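Local coordinates for fatty acid multifunctional protein (atmfp2) (Arabidopsis thaliana, PDB 2WTB) that hydrates long-chain enoyl-CoA and oxidises 3-hydroxyacyl-CoA with NAD in peroxisomal fatty acid beta-oxidation during seed germination, at residues Ser680-Tyr684 against Leu704-Ser709; Thr282-His288 against Tyr667-Phe673. All blocks are in the same frame, centred on the assembly; numbering follows the deposited sequence.

Both contacts engage the C-terminal helical part of the chain, and in both glycines let backbones come close. Contact 2, its centre about 12 Å from that of the chain, joins helix 281-294 to the turn leading into helix 671-678. Helix 680-694 follows directly, and its first turn packs on helix 702-710 in contact 1, its centre about 30 Å from that of the chain. The two contact centres are 20 Å apart, their nearest atoms about 7 Å. Contact 2 is nearer to the predicted hydratase site: the L286 side chain is about 10 Å from that of E139, the predicted proton acceptor, whereas contact 1 is remote from the predicted catalytic residues.

Contact 1: Ser680-Tyr684 against Leu704-Ser709; sequences SKYIY and LAERGS
Two alpha-helical segments, 680-684 at the start of helix 680-694 and 704-709 on helix 702-710, cross at -126° with their axes 7.8 Å apart at closest approach. This is a close helix-helix crossing within the C-terminal helical part of the chain, between helices that succeed one another in sequence. The register is set by K681 and G708, whose CA atoms are 4.2 Å apart. G708 permits this approach: a CB there would point at the first helix and clash with Y684 CB. Instead, K681 CA makes a CA-H...O contact with G708 O at 3.2 Å, and Y684 CB lies 4.0 Å from G708 CA.

Y684 (chi1 t, chi2 64°) is a knob in the hole formed by L704, A705, G708 and S709. Its CB is 3.8 Å from L704 CD2, its CE1 3.4 Å from A705 CB, and A705 O lies over one ring face. L704, t at both chi1 and chi2, also reaches I683, with CD1 4.3 Å from I683 CG2; beyond this pair, helix 624-644 supplies F633 against I683 and N637 against L704.

S680 takes rotamer p, placing OG 3.5 Å from both R707 O and G708 CA, but its hydrogen bond goes to V712 O. The guanidinium of R707 turns away, NH1 hydrogen-bonding A716 O. At the exposed edge the extended K681 side chain brings CE to 3.8 Å from S709 O. S709 (chi1 m) folds back on its own helix: OG donates to A705 O at 3.1 Å while standing 3.4 Å from Y684 CE2.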
ATOM      1  N   SER A 680      24.478  -7.034   6.279  1.00 80.79           N
ATOM      2  CA  SER A 680      25.370  -6.352   5.350  1.00 84.44           C
ATOM      3  C   SER A 680      26.665  -7.129   5.136  1.00 92.17           C
ATOM      4  O   SER A 680      27.165  -7.219   4.016  1.00 94.59           O
ATOM      5  CB  SER A 680      25.686  -4.941   5.847  1.00 82.85           C
ATOM      6  OG  SER A 680      26.351  -4.979   7.097  1.00 87.56           O
ATOM      7  N   LYS A 681      27.205  -7.687   6.215  1.00 89.08           N
ATOM      8  CA  LYS A 681      28.456  -8.432   6.142  1.00 92.92           C
ATOM      9  C   LYS A 681      28.348  -9.604   5.168  1.00 82.05           C
ATOM     10  O   LYS A 681      29.270  -9.868   4.396  1.00 80.76           O
ATOM     11  CB  LYS A 681      28.876  -8.920   7.532  1.00106.68           C
ATOM     12  CG  LYS A 681      30.341  -9.317   7.633  1.00110.05           C
ATOM     13  CD  LYS A 681      30.804  -9.348   9.079  1.00107.94           C
ATOM     14  CE  LYS A 681      32.317  -9.457   9.168  1.00108.63           C
ATOM     15  NZ  LYS A 681      32.803  -9.316  10.568  1.00112.16           N
ATOM     16  N   TYR A 682      27.216 -10.301   5.206  1.00 77.11           N
ATOM     17  CA  TYR A 682      26.952 -11.386   4.271  1.00 78.71           C
ATOM     18  C   TYR A 682      26.863 -10.860   2.840  1.00 85.71           C
ATOM     19  O   TYR A 682      27.637 -11.262   1.972  1.00 86.53           O
ATOM     20  CB  TYR A 682      25.654 -12.104   4.642  1.00 83.82           C
ATOM     21  CG  TYR A 682      25.292 -13.243   3.715  1.00 90.08           C
ATOM     22  CD1 TYR A 682      25.629 -14.553   4.030  1.00 98.40           C
ATOM     23  CD2 TYR A 682      24.611 -13.008   2.529  1.00 91.27           C
ATOM     24  CE1 TYR A 682      25.298 -15.598   3.186  1.00102.84           C
ATOM     25  CE2 TYR A 682      24.277 -14.045   1.679  1.00 97.93           C
ATOM     26  CZ  TYR A 682      24.622 -15.339   2.013  1.00103.40           C
ATOM     27  OH  TYR A 682      24.291 -16.373   1.168  1.00103.46           O
ATOM     28  N   ILE A 683      25.912  -9.960   2.604  1.00 91.96           N
ATOM     29  CA  ILE A 683      25.720  -9.360   1.285  1.00 86.47           C
ATOM     30  C   ILE A 683      27.032  -8.826   0.714  1.00 84.96           C
ATOM     31  O   ILE A 683      27.312  -8.981  -0.473  1.00 83.85           O
ATOM     32  CB  ILE A 683      24.676  -8.222   1.328  1.00 75.17           C
ATOM     33  CG1 ILE A 683      23.321  -8.760   1.790  1.00 65.30           C
ATOM     34  CG2 ILE A 683      24.545  -7.558  -0.034  1.00 71.83           C
ATOM     35  CD1 ILE A 683      22.213  -7.730   1.770  1.00 71.97           C
ATOM     36  N   TYR A 684      27.832  -8.197   1.570  1.00 76.55           N
ATOM     37  CA  TYR A 684      29.134  -7.680   1.170  1.00 81.38           C
ATOM     38  C   TYR A 684      30.067  -8.814   0.759  1.00 85.53           C
ATOM     39  O   TYR A 684      30.555  -8.850  -0.370  1.00 81.13           O
ATOM     40  CB  TYR A 684      29.753  -6.869   2.310  1.00 87.78           C
ATOM     41  CG  TYR A 684      31.188  -6.445   2.078  1.00 94.63           C
ATOM     42  CD1 TYR A 684      31.521  -5.581   1.043  1.00 95.39           C
ATOM     43  CD2 TYR A 684      32.207  -6.895   2.907  1.00 98.59           C
ATOM     44  CE1 TYR A 684      32.830  -5.187   0.832  1.00 96.55           C
ATOM     45  CE2 TYR A 684      33.518  -6.504   2.705  1.00104.34           C
ATOM     46  CZ  TYR A 684      33.824  -5.651   1.667  1.00100.48           C
ATOM     47  OH  TYR A 684      35.129  -5.259   1.462  1.00 95.80           O
ATOM     48  N   LEU A 704      28.277   0.368   0.763  1.00 78.49           N
ATOM     49  CA  LEU A 704      27.981  -0.993   1.197  1.00 83.88           C
ATOM     50  C   LEU A 704      29.211  -1.656   1.808  1.00 86.65           C
ATOM     51  O   LEU A 704      29.124  -2.307   2.848  1.00 87.14           O
ATOM     52  CB  LEU A 704      27.463  -1.832   0.024  1.00 78.21           C
ATOM     53  CG  LEU A 704      26.649  -3.089   0.353  1.00 80.22           C
ATOM     54  CD1 LEU A 704      26.042  -3.672  -0.914  1.00 90.33           C
ATOM     55  CD2 LEU A 704      27.484  -4.136   1.075  1.00 76.16           C
ATOM     56  N   ALA A 705      30.353  -1.487   1.152  1.00 87.97           N
ATOM     57  CA  ALA A 705      31.593  -2.103   1.604  1.00 91.69           C
ATOM     58  C   ALA A 705      31.981  -1.639   3.005  1.00 94.93           C
ATOM     59  O   ALA A 705      32.241  -2.455   3.889  1.00 96.96           O
ATOM     60  CB  ALA A 705      32.717  -1.818   0.617  1.00 86.35           C
ATOM     61  N   GLU A 706      32.013  -0.325   3.200  1.00 98.10           N
ATOM     62  CA  GLU A 706      32.437   0.249   4.472  1.00100.53           C
ATOM     63  C   GLU A 706      31.516  -0.185   5.611  1.00 99.45           C
ATOM     64  O   GLU A 706      31.969  -0.415   6.732  1.00102.99           O
ATOM     65  CB  GLU A 706      32.485   1.775   4.376  1.00108.12           C
ATOM     66  CG  GLU A 706      33.705   2.408   5.033  1.00121.90           C
ATOM     67  CD  GLU A 706      33.725   2.242   6.541  1.00126.41           C
ATOM     68  OE1 GLU A 706      32.636   2.209   7.153  1.00128.85           O
ATOM     69  OE2 GLU A 706      34.832   2.154   7.115  1.00122.71           O
ATOM     70  N   ARG A 707      30.225  -0.301   5.316  1.00 91.42           N
ATOM     71  CA  ARG A 707      29.249  -0.705   6.324  1.00 83.99           C
ATOM     72  C   ARG A 707      29.215  -2.216   6.525  1.00 85.74           C
ATOM     73  O   ARG A 707      29.002  -2.696   7.638  1.00 82.72           O
ATOM     74  CB  ARG A 707      27.853  -0.198   5.965  1.00 70.61           C
ATOM     75  CG  ARG A 707      27.651   1.283   6.219  1.00 71.49           C
ATOM     76  CD  ARG A 707      26.175   1.641   6.247  1.00 71.11           C
ATOM     77  NE  ARG A 707      25.960   3.025   6.661  1.00 72.06           N
ATOM     78  CZ  ARG A 707      24.766   3.552   6.905  1.00 73.51           C
ATOM     79  NH1 ARG A 707      23.676   2.810   6.777  1.00 68.56           N
ATOM     80  NH2 ARG A 707      24.660   4.819   7.278  1.00 81.14           N
ATOM     81  N   GLY A 708      29.420  -2.959   5.442  1.00 93.12           N
ATOM     82  CA  GLY A 708      29.376  -4.408   5.492  1.00100.30           C
ATOM     83  C   GLY A 708      30.469  -5.001   6.360  1.00104.01           C
ATOM     84  O   GLY A 708      30.233  -5.943   7.118  1.00104.33           O
ATOM     85  N   SER A 709      31.671  -4.447   6.249  1.00102.72           N
ATOM     86  CA  SER A 709      32.810  -4.928   7.019  1.00101.06           C
ATOM     87  C   SER A 709      32.573  -4.779   8.517  1.00104.75           C
ATOM     88  O   SER A 709      32.903  -5.670   9.299  1.00112.37           O
ATOM     89  CB  SER A 709      34.077  -4.177   6.613  1.00101.67           C
ATOM     90  OG  SER A 709      34.315  -4.309   5.223  1.00107.61           O
TER

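Contact 2: Thr282-His288 against Tyr667-Phe673; sequences TTKGLIH and YRGGIMF
Segment 282-288 is alpha-helical; 667-673 runs from a 3-10 turn (667-668) through G669 and the N-cap residue G670 into a helix at 671. CA atoms pair T282 with Y667 at 4.5 Å and G285 with G669 at 3.9 Å.

Backbone contacts centre on Y667 O, 3.2 Å from T282 CA in a CA-H...O contact and 3.8 Å from G285 CA. A CB on G285 would strike Y667 O. G669 has positive phi (83°), and a CB there would hit F673 CD2.

Apolar contact joins L286 CG to Y667 CB at 4.2 Å; M245 touches both side chains.

The aromatic pair is H288 and F673, both chi1 t: centroids 4.6 Å apart, planes oblique at 38°, with F673 CD1 3.4 Å from H288 CG. At the imidazole edge ND1 is 3.5 Å from G669 O.

Between these two segments, where helix 281-294 meets the turn into helix 671-678, cohesion therefore rests on close glycine-backbone fit, van der Waals and aromatic contact rather than conventional hydrogen bonds or ion pairs.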
ATOM      1  N   THR A 282       7.827 -11.888   8.893  1.00 84.88           N
ATOM      2  CA  THR A 282       7.058 -11.303   7.801  1.00 82.71           C
ATOM      3  C   THR A 282       6.053 -10.271   8.301  1.00 92.38           C
ATOM      4  O   THR A 282       5.609  -9.407   7.544  1.00 92.64           O
ATOM      5  CB  THR A 282       6.312 -12.380   7.010  1.00 75.34           C
ATOM      6  OG1 THR A 282       5.554 -13.193   7.913  1.00 75.57           O
ATOM      7  CG2 THR A 282       7.298 -13.250   6.260  1.00 78.12           C
ATOM      8  N   THR A 283       5.687 -10.365   9.573  1.00 95.13           N
ATOM      9  CA  THR A 283       4.758  -9.406  10.154  1.00 95.82           C
ATOM     10  C   THR A 283       5.514  -8.154  10.583  1.00 88.85           C
ATOM     11  O   THR A 283       4.972  -7.051  10.550  1.00 81.45           O
ATOM     12  CB  THR A 283       3.987 -10.004  11.345  1.00 93.98           C
ATOM     13  OG1 THR A 283       4.834 -10.051  12.499  1.00111.07           O
ATOM     14  CG2 THR A 283       3.511 -11.407  11.009  1.00 81.58           C
ATOM     15  N   LYS A 284       6.770  -8.333  10.981  1.00 84.57           N
ATOM     16  CA  LYS A 284       7.647  -7.204  11.254  1.00 82.06           C
ATOM     17  C   LYS A 284       7.881  -6.459   9.951  1.00 79.25           C
ATOM     18  O   LYS A 284       7.992  -5.231   9.929  1.00 72.98           O
ATOM     19  CB  LYS A 284       8.981  -7.676  11.827  1.00 71.89           C
ATOM     20  CG  LYS A 284       8.886  -8.329  13.192  1.00 79.32           C
ATOM     21  CD  LYS A 284      10.229  -8.909  13.608  1.00 86.84           C
ATOM     22  CE  LYS A 284      10.134  -9.650  14.932  1.00 95.25           C
ATOM     23  NZ  LYS A 284      11.430 -10.277  15.311  1.00 95.04           N
ATOM     24  N   GLY A 285       7.954  -7.220   8.865  1.00 69.53           N
ATOM     25  CA  GLY A 285       8.103  -6.651   7.541  1.00 90.19           C
ATOM     26  C   GLY A 285       6.863  -5.883   7.133  1.00 82.02           C
ATOM     27  O   GLY A 285       6.958  -4.778   6.597  1.00 75.04           O
ATOM     28  N   LEU A 286       5.697  -6.466   7.396  1.00 65.78           N
ATOM     29  CA  LEU A 286       4.425  -5.831   7.064  1.00 70.81           C
ATOM     30  C   LEU A 286       4.166  -4.598   7.925  1.00 75.08           C
ATOM     31  O   LEU A 286       3.588  -3.616   7.461  1.00 59.83           O
ATOM     32  CB  LEU A 286       3.268  -6.822   7.210  1.00 63.63           C
ATOM     33  CG  LEU A 286       3.156  -7.896   6.129  1.00 78.26           C
ATOM     34  CD1 LEU A 286       2.039  -8.866   6.459  1.00 75.62           C
ATOM     35  CD2 LEU A 286       2.930  -7.259   4.769  1.00 81.31           C
ATOM     36  N   ILE A 287       4.591  -4.657   9.182  1.00 62.34           N
ATOM     37  CA  ILE A 287       4.450  -3.530  10.091  1.00 60.92           C
ATOM     38  C   ILE A 287       5.357  -2.379   9.661  1.00 68.77           C
ATOM     39  O   ILE A 287       4.957  -1.216   9.692  1.00 70.63           O
ATOM     40  CB  ILE A 287       4.768  -3.935  11.544  1.00 65.42           C
ATOM     41  CG1 ILE A 287       3.616  -4.748  12.134  1.00 66.45           C
ATOM     42  CG2 ILE A 287       5.019  -2.706  12.402  1.00 63.55           C
ATOM     43  CD1 ILE A 287       3.914  -5.322  13.506  1.00 68.50           C
ATOM     44  N   HIS A 288       6.578  -2.711   9.254  1.00 73.19           N
ATOM     45  CA  HIS A 288       7.532  -1.712   8.789  1.00 77.85           C
ATOM     46  C   HIS A 288       7.029  -1.024   7.521  1.00 76.33           C
ATOM     47  O   HIS A 288       7.214   0.180   7.342  1.00 58.28           O
ATOM     48  CB  HIS A 288       8.896  -2.356   8.538  1.00 80.48           C
ATOM     49  CG  HIS A 288       9.911  -1.421   7.954  1.00 79.58           C
ATOM     50  ND1 HIS A 288      10.104  -1.287   6.598  1.00 76.19           N
ATOM     51  CD2 HIS A 288      10.791  -0.580   8.547  1.00 78.15           C
ATOM     52  CE1 HIS A 288      11.061  -0.400   6.377  1.00 66.17           C
ATOM     53  NE2 HIS A 288      11.494   0.042   7.542  1.00 65.76           N
ATOM     54  N   TYR A 667       5.849  -8.402   2.726  1.00 77.35           N
ATOM     55  CA  TYR A 667       6.179  -9.150   3.937  1.00 82.99           C
ATOM     56  C   TYR A 667       7.686  -9.260   4.161  1.00 81.52           C
ATOM     57  O   TYR A 667       8.132  -9.701   5.219  1.00 88.54           O
ATOM     58  CB  TYR A 667       5.534 -10.541   3.911  1.00 81.49           C
ATOM     59  CG  TYR A 667       5.601 -11.223   2.566  1.00 82.87           C
ATOM     60  CD1 TYR A 667       4.556 -11.113   1.659  1.00 80.77           C
ATOM     61  CD2 TYR A 667       6.711 -11.973   2.198  1.00 88.23           C
ATOM     62  CE1 TYR A 667       4.612 -11.731   0.425  1.00 84.86           C
ATOM     63  CE2 TYR A 667       6.776 -12.595   0.966  1.00 87.21           C
ATOM     64  CZ  TYR A 667       5.726 -12.471   0.083  1.00 84.15           C
ATOM     65  OH  TYR A 667       5.787 -13.088  -1.144  1.00 71.76           O
ATOM     66  N   ARG A 668       8.468  -8.856   3.164  1.00 79.59           N
ATOM     67  CA  ARG A 668       9.919  -8.820   3.311  1.00 75.18           C
ATOM     68  C   ARG A 668      10.413  -7.412   3.642  1.00 82.63           C
ATOM     69  O   ARG A 668      11.618  -7.162   3.686  1.00 88.10           O
ATOM     70  CB  ARG A 668      10.611  -9.360   2.059  1.00 65.80           C
ATOM     71  CG  ARG A 668      10.224 -10.793   1.725  1.00 68.41           C
ATOM     72  CD  ARG A 668      11.230 -11.445   0.796  1.00 69.24           C
ATOM     73  NE  ARG A 668      10.681 -12.630   0.146  1.00 67.99           N
ATOM     74  CZ  ARG A 668      10.617 -13.832   0.711  1.00 77.21           C
ATOM     75  NH1 ARG A 668      11.064 -14.011   1.946  1.00 83.51           N
ATOM     76  NH2 ARG A 668      10.103 -14.854   0.044  1.00 72.23           N
ATOM     77  N   GLY A 669       9.471  -6.498   3.866  1.00 83.76           N
ATOM     78  CA  GLY A 669       9.784  -5.165   4.353  1.00 81.09           C
ATOM     79  C   GLY A 669      10.212  -4.150   3.308  1.00 74.24           C
ATOM     80  O   GLY A 669       9.975  -2.952   3.466  1.00 67.68           O
ATOM     81  N   GLY A 670      10.845  -4.623   2.240  1.00 63.81           N
ATOM     82  CA  GLY A 670      11.361  -3.742   1.211  1.00 64.62           C
ATOM     83  C   GLY A 670      12.807  -4.067   0.898  1.00 64.94           C
ATOM     84  O   GLY A 670      13.474  -4.743   1.678  1.00 58.79           O
ATOM     85  N   ILE A 671      13.297  -3.580  -0.236  1.00 71.69           N
ATOM     86  CA  ILE A 671      14.634  -3.928  -0.707  1.00 66.20           C
ATOM     87  C   ILE A 671      15.711  -3.660   0.348  1.00 61.24           C
ATOM     88  O   ILE A 671      16.672  -4.416   0.465  1.00 64.49           O
ATOM     89  CB  ILE A 671      14.984  -3.185  -2.015  1.00 77.05           C
ATOM     90  CG1 ILE A 671      15.628  -4.135  -3.026  1.00 90.87           C
ATOM     91  CG2 ILE A 671      15.884  -1.993  -1.734  1.00 84.95           C
ATOM     92  CD1 ILE A 671      17.058  -4.485  -2.708  1.00 96.20           C
ATOM     93  N   MET A 672      15.544  -2.591   1.123  1.00 63.63           N
ATOM     94  CA  MET A 672      16.536  -2.228   2.132  1.00 68.62           C
ATOM     95  C   MET A 672      16.286  -2.947   3.453  1.00 71.17           C
ATOM     96  O   MET A 672      17.219  -3.453   4.075  1.00 73.23           O
ATOM     97  CB  MET A 672      16.572  -0.712   2.346  1.00 72.39           C
ATOM     98  CG  MET A 672      17.038   0.078   1.132  1.00 74.02           C
ATOM     99  SD  MET A 672      18.796  -0.115   0.772  1.00 68.21           S
ATOM    100  CE  MET A 672      19.521   0.694   2.196  1.00 71.47           C
ATOM    101  N   PHE A 673      15.028  -2.993   3.877  1.00 55.22           N
ATOM    102  CA  PHE A 673      14.660  -3.730   5.083  1.00 61.15           C
ATOM    103  C   PHE A 673      15.064  -5.198   4.958  1.00 72.91           C
ATOM    104  O   PHE A 673      15.477  -5.825   5.933  1.00 81.99           O
ATOM    105  CB  PHE A 673      13.158  -3.616   5.345  1.00 57.52           C
ATOM    106  CG  PHE A 673      12.701  -4.333   6.585  1.00 66.90           C
ATOM    107  CD1 PHE A 673      12.529  -3.647   7.774  1.00 65.93           C
ATOM    108  CD2 PHE A 673      12.435  -5.694   6.560  1.00 70.25           C
ATOM    109  CE1 PHE A 673      12.104  -4.303   8.916  1.00 70.54           C
ATOM    110  CE2 PHE A 673      12.013  -6.356   7.700  1.00 72.62           C
ATOM    111  CZ  PHE A 673      11.845  -5.660   8.877  1.00 64.74           C
TER